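Local structure of TRAP dicarboxylate transporter-DctP subunit (Desulfovibrio desulfuricans subsp. desulfuricans, 4NHB) at residues Met170-Ile175 and Gly189-Phe194; Asn144-Gly149 and Arg264-Val269. The protein binds sn-glycerol-3-phosphate as a periplasmic solute-binding protein of the TRAP transporter family, probably delivering it to a membrane permease. All blocks are in the same frame, centred on the assembly; numbering follows the deposited sequence.

Interaction 1: residues Met170-Ile175 and Gly189-Phe194. With G3P (sn-glycerol-3-phosphate), chain P.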
# COMPACT_ATOMS: atom_id res chain seq x y z
N MET A 170 -1.38 -18.63 -7.31
CA MET A 170 -1.05 -17.19 -7.33
C MET A 170 -0.57 -16.68 -5.97
O MET A 170 -1.18 -16.93 -4.94
CB MET A 170 -2.23 -16.35 -7.80
CG MET A 170 -2.82 -16.74 -9.10
SD MET A 170 -1.80 -16.36 -10.50
CE MET A 170 -2.26 -14.69 -10.83
N ARG A 171 0.52 -15.93 -5.98
CA ARG A 171 0.94 -15.25 -4.76
C ARG A 171 -0.14 -14.29 -4.29
O ARG A 171 -0.79 -13.65 -5.09
CB ARG A 171 2.22 -14.48 -5.00
CG ARG A 171 2.80 -13.87 -3.71
CD ARG A 171 2.53 -12.34 -3.64
NE ARG A 171 2.77 -11.79 -2.31
CZ ARG A 171 2.81 -10.49 -2.04
NH1 ARG A 171 2.63 -9.60 -3.00
NH2 ARG A 171 3.02 -10.09 -0.81
N VAL A 172 -0.32 -14.21 -2.98
CA VAL A 172 -1.14 -13.18 -2.38
C VAL A 172 -0.41 -12.71 -1.15
O VAL A 172 0.35 -13.46 -0.57
CB VAL A 172 -2.54 -13.68 -1.96
CG1 VAL A 172 -3.29 -14.17 -3.19
CG2 VAL A 172 -2.43 -14.77 -0.94
N PRO A 173 -0.60 -11.44 -0.78
CA PRO A 173 -0.06 -10.95 0.49
C PRO A 173 -0.73 -11.69 1.64
O PRO A 173 -1.89 -12.08 1.48
CB PRO A 173 -0.50 -9.48 0.50
CG PRO A 173 -0.54 -9.07 -0.93
CD PRO A 173 -1.14 -10.35 -1.61
N ASN A 174 -0.03 -11.84 2.76
CA ASN A 174 -0.58 -12.53 3.94
C ASN A 174 -1.31 -11.55 4.84
O ASN A 174 -0.88 -11.25 5.94
CB ASN A 174 0.53 -13.23 4.72
CG ASN A 174 -0.01 -14.29 5.70
OD1 ASN A 174 -1.20 -14.60 5.71
ND2 ASN A 174 0.87 -14.83 6.50
N ILE A 175 -2.40 -11.03 4.31
CA ILE A 175 -3.23 -10.04 4.97
C ILE A 175 -4.65 -10.49 4.70
O ILE A 175 -4.97 -10.90 3.61
CB ILE A 175 -3.01 -8.61 4.34
CG1 ILE A 175 -1.54 -8.19 4.37
CG2 ILE A 175 -3.89 -7.59 5.06
CD1 ILE A 175 -1.25 -6.77 3.74
N GLY A 189 -4.73 -19.11 -3.47
CA GLY A 189 -3.76 -18.13 -3.01
C GLY A 189 -2.57 -18.72 -2.28
O GLY A 189 -2.72 -19.61 -1.47
N GLN A 190 -1.38 -18.21 -2.58
CA GLN A 190 -0.19 -18.63 -1.86
C GLN A 190 0.32 -17.44 -1.05
O GLN A 190 1.08 -16.59 -1.58
CB GLN A 190 0.86 -19.12 -2.84
CG GLN A 190 0.30 -19.91 -4.03
CD GLN A 190 -0.18 -21.30 -3.64
OE1 GLN A 190 0.47 -22.01 -2.85
NE2 GLN A 190 -1.32 -21.70 -4.20
N PRO A 191 -0.11 -17.35 0.23
CA PRO A 191 0.29 -16.20 1.04
C PRO A 191 1.77 -16.17 1.27
O PRO A 191 2.36 -17.19 1.63
CB PRO A 191 -0.42 -16.43 2.38
CG PRO A 191 -1.42 -17.51 2.12
CD PRO A 191 -0.88 -18.33 1.01
N MET A 192 2.38 -15.01 1.06
CA MET A 192 3.75 -14.79 1.46
C MET A 192 4.08 -13.28 1.50
O MET A 192 3.57 -12.50 0.69
CB MET A 192 4.69 -15.49 0.49
CG MET A 192 4.70 -14.91 -0.89
SD MET A 192 5.69 -15.91 -2.01
CE MET A 192 4.62 -17.28 -2.39
N PRO A 193 4.93 -12.87 2.46
CA PRO A 193 5.37 -11.47 2.45
C PRO A 193 6.00 -11.05 1.12
O PRO A 193 6.58 -11.84 0.37
CB PRO A 193 6.43 -11.41 3.56
CG PRO A 193 6.09 -12.52 4.46
CD PRO A 193 5.40 -13.59 3.66
N PHE A 194 5.93 -9.75 0.85
CA PHE A 194 6.49 -9.21 -0.37
C PHE A 194 7.98 -9.56 -0.57
O PHE A 194 8.43 -9.86 -1.69
CB PHE A 194 6.33 -7.70 -0.36
CG PHE A 194 6.72 -7.07 -1.65
CD1 PHE A 194 5.92 -7.26 -2.77
CD2 PHE A 194 7.89 -6.34 -1.76
CE1 PHE A 194 6.28 -6.71 -3.99
CE2 PHE A 194 8.26 -5.79 -2.99
CZ PHE A 194 7.46 -5.96 -4.09
O1 G3P P . -0.97 -2.43 1.62
C1 G3P P . -0.81 -3.81 1.56
C2 G3P P . 0.15 -4.18 0.42
O2 G3P P . 1.39 -3.56 0.64
C3 G3P P . 0.33 -5.70 0.37
O1P G3P P . 0.67 -6.08 -0.93
O4P G3P P . 2.84 -5.00 -1.08
O2P G3P P . 2.71 -7.39 -0.22
O3P G3P P . 2.35 -6.93 -2.64
P G3P P . 2.24 -6.37 -1.23
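The guanidinium of Arg171 meets the phosphate of sn-glycerol-3-phosphate end-on with two nearly straight bonds to separate oxygens: NH1 donates to O3P of the ligand at 2.7 Å and NH2 to O2P at 2.8 Å. At its other edge NE and NH2 both donate to the carbonyl O of Met192, NH2 at 2.9 Å and nearly along the C=O axis. The two bonds to Met192 O, which lies in the guanidinium plane, and those to the phosphate fix the group's rotation; Pro173 N sits over one face, toward the rim. The charge, probably kept positive, faces the phosphate. Lys37, Arg151, Thr94, Glu107 and His238 also bond the ligand. CG of Arg171 lies anti to the backbone N (chi1 -173°), and a bend at chi2 carries the chain past Met192, whose CG lies 3.6 Å from Arg171 CG. Strands 169-172 and 188-191 are the parallel pair of a beta-alpha-beta unit crossing over through helix 176-184. Gln190 N donates to Met170 O at 2.7 Å, Val172 N to Gln190 O, and Met192 N to Val172 O. On the face of Met170 and Val172, Val172 CG2 packs 3.7 Å from Pro191 CA. The Asn174 side chain crosses Pro191 obliquely, OD1 nearest to CB, while Ile175 CD1 touches C1 of the ligand, and the Phe194 ring turns its edge to Arg171 NH1 and makes a cation-pi contact with Lys37.

Interaction 2: residues Asn144-Gly149 and Arg264-Val269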
# COMPACT_ATOMS: atom_id res chain seq x y z
N ASN A 144 -0.11 10.13 6.94
CA ASN A 144 -0.58 10.46 5.62
C ASN A 144 -1.16 9.21 4.94
O ASN A 144 -1.26 8.15 5.57
CB ASN A 144 0.56 11.10 4.80
CG ASN A 144 1.75 10.15 4.54
OD1 ASN A 144 1.69 8.95 4.81
ND2 ASN A 144 2.85 10.73 4.07
N ALA A 145 -1.55 9.36 3.68
CA ALA A 145 -1.96 8.24 2.83
C ALA A 145 -1.53 8.55 1.39
O ALA A 145 -1.64 9.68 0.94
CB ALA A 145 -3.42 8.04 2.92
N PHE A 146 -1.02 7.56 0.66
CA PHE A 146 -0.54 7.83 -0.66
C PHE A 146 -0.58 6.52 -1.42
O PHE A 146 -0.56 5.43 -0.82
CB PHE A 146 0.86 8.46 -0.63
CG PHE A 146 1.91 7.62 0.10
CD1 PHE A 146 2.57 6.59 -0.54
CD2 PHE A 146 2.21 7.87 1.44
CE1 PHE A 146 3.52 5.83 0.14
CE2 PHE A 146 3.16 7.11 2.11
CZ PHE A 146 3.81 6.09 1.46
N PRO A 147 -0.65 6.60 -2.75
CA PRO A 147 -0.84 5.33 -3.45
C PRO A 147 0.49 4.67 -3.86
O PRO A 147 1.50 5.35 -4.09
CB PRO A 147 -1.57 5.76 -4.72
CG PRO A 147 -1.01 7.17 -4.99
CD PRO A 147 -0.79 7.77 -3.62
N LEU A 148 0.45 3.36 -4.03
CA LEU A 148 1.49 2.61 -4.74
C LEU A 148 0.98 2.21 -6.13
O LEU A 148 1.77 1.90 -7.02
CB LEU A 148 1.96 1.38 -3.92
CG LEU A 148 3.07 1.59 -2.85
CD1 LEU A 148 2.78 2.68 -1.88
CD2 LEU A 148 3.43 0.30 -2.12
N GLY A 149 -0.34 2.24 -6.30
CA GLY A 149 -0.94 2.01 -7.58
C GLY A 149 -1.95 0.88 -7.59
O GLY A 149 -1.95 0.03 -6.71
N ARG A 264 3.49 16.93 2.41
CA ARG A 264 4.18 17.26 1.16
C ARG A 264 4.66 16.00 0.41
O ARG A 264 4.51 15.90 -0.81
CB ARG A 264 5.36 18.22 1.40
CG ARG A 264 5.03 19.49 2.17
CD ARG A 264 5.10 20.77 1.30
NE ARG A 264 6.37 20.99 0.60
CZ ARG A 264 7.41 21.70 1.06
NH1 ARG A 264 7.39 22.24 2.27
NH2 ARG A 264 8.51 21.83 0.31
N SER A 265 5.27 15.08 1.14
CA SER A 265 5.74 13.84 0.60
C SER A 265 4.58 13.02 -0.02
O SER A 265 4.67 12.55 -1.14
CB SER A 265 6.44 13.02 1.67
OG SER A 265 6.71 11.78 1.11
N ALA A 266 3.46 12.89 0.70
CA ALA A 266 2.30 12.18 0.17
C ALA A 266 1.82 12.85 -1.11
O ALA A 266 1.50 12.19 -2.12
CB ALA A 266 1.20 12.18 1.19
N ASP A 267 1.73 14.16 -1.06
CA ASP A 267 1.28 14.94 -2.23
C ASP A 267 2.16 14.67 -3.48
O ASP A 267 1.65 14.54 -4.61
CB ASP A 267 1.21 16.45 -1.87
CG ASP A 267 -0.06 16.79 -1.05
OD1 ASP A 267 -0.88 15.90 -0.74
OD2 ASP A 267 -0.25 17.96 -0.68
N ASP A 268 3.46 14.54 -3.28
CA ASP A 268 4.40 14.26 -4.37
C ASP A 268 4.12 12.89 -4.98
O ASP A 268 4.13 12.72 -6.19
CB ASP A 268 5.82 14.28 -3.84
CG ASP A 268 6.33 15.71 -3.53
OD1 ASP A 268 5.68 16.69 -3.93
OD2 ASP A 268 7.37 15.83 -2.88
N VAL A 269 3.87 11.91 -4.12
CA VAL A 269 3.66 10.53 -4.58
C VAL A 269 2.33 10.41 -5.35
O VAL A 269 2.27 9.73 -6.42
CB VAL A 269 3.67 9.54 -3.42
CG1 VAL A 269 3.31 8.16 -3.90
CG2 VAL A 269 5.04 9.54 -2.69
O HOH W 1 5.05 9.66 2.22
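Ala266 and Val269, three residues apart on the same side of helix 252-286, lie against the start of strand 146-155. The Ala266 methyl faces the loop leading into the strand: its CB is 3.6 Å from Asn144 ND2 and 3.8 Å from the carbonyl O of Ala145. Phe146 CB meets it as well, 4.2 Å from Ala266 CB, and the two residues mark the closest backbone approach. Val269 reaches farther along the strand with one branch. Its CG1, anti to the backbone N (chi1 174°), comes within 3.3 Å of Pro147 O and 3.8 Å of Phe146 CD1, and also touches Pro147 CD. Phe146 chi1 of 57° puts CG in the crowded position between backbone N and carbonyl carbon, with Asn144 CG at the ring edge. A water bridges the segments, accepting from Asn144 ND2 at 3.1 Å and donating to Ser265 OG at 2.9 Å. In the next shell, the Asn144 amide is fixed at both ends, OD1 accepting from Leu240 N and ND2 donating to Ala262 O one turn back on the helix. Ser265 OG is bonded to Gly46 O, and Ala145 O accepts from Trp270 NE1. Strand 235-243 pairs with this strand through Phe146 and His238, whose side chains also touch; His238 binds the ligand, so Phe146 is second-shell to the pocket. Between the segments themselves the contact is van der Waals packing plus one water; the direct hydrogen bonds to the helix lie just outside, at Ala262 and Trp270, and the buried polar atoms of Asn144 and Ser265 are satisfied by the water and by neighbouring parts of the chain.

In the fold
From the N terminus, the chain first reaches Asn144-Gly149, at the start of strand 146-155, whose helix partner comes only 115 residues later. Before that partner appears, the chain passes through strand 169-172, helix 176-184 and strand 188-191, where interaction 1 closes a short loop between Met170-Ile175 and Gly189-Phe194. Arg264-Val269 on helix 252-286 then closes interaction 2, so the smaller loop is nested inside the larger. The contacts do not touch: their centres are about 24 Å apart, on opposite sides of the chain's centre. Interaction 1 joins the two-strand parallel sheet beside the ligand; interaction 2 fastens the long helix to the large mixed sheet. Strand 146-155 spans between them, carrying Arg151 of the ligand pocket.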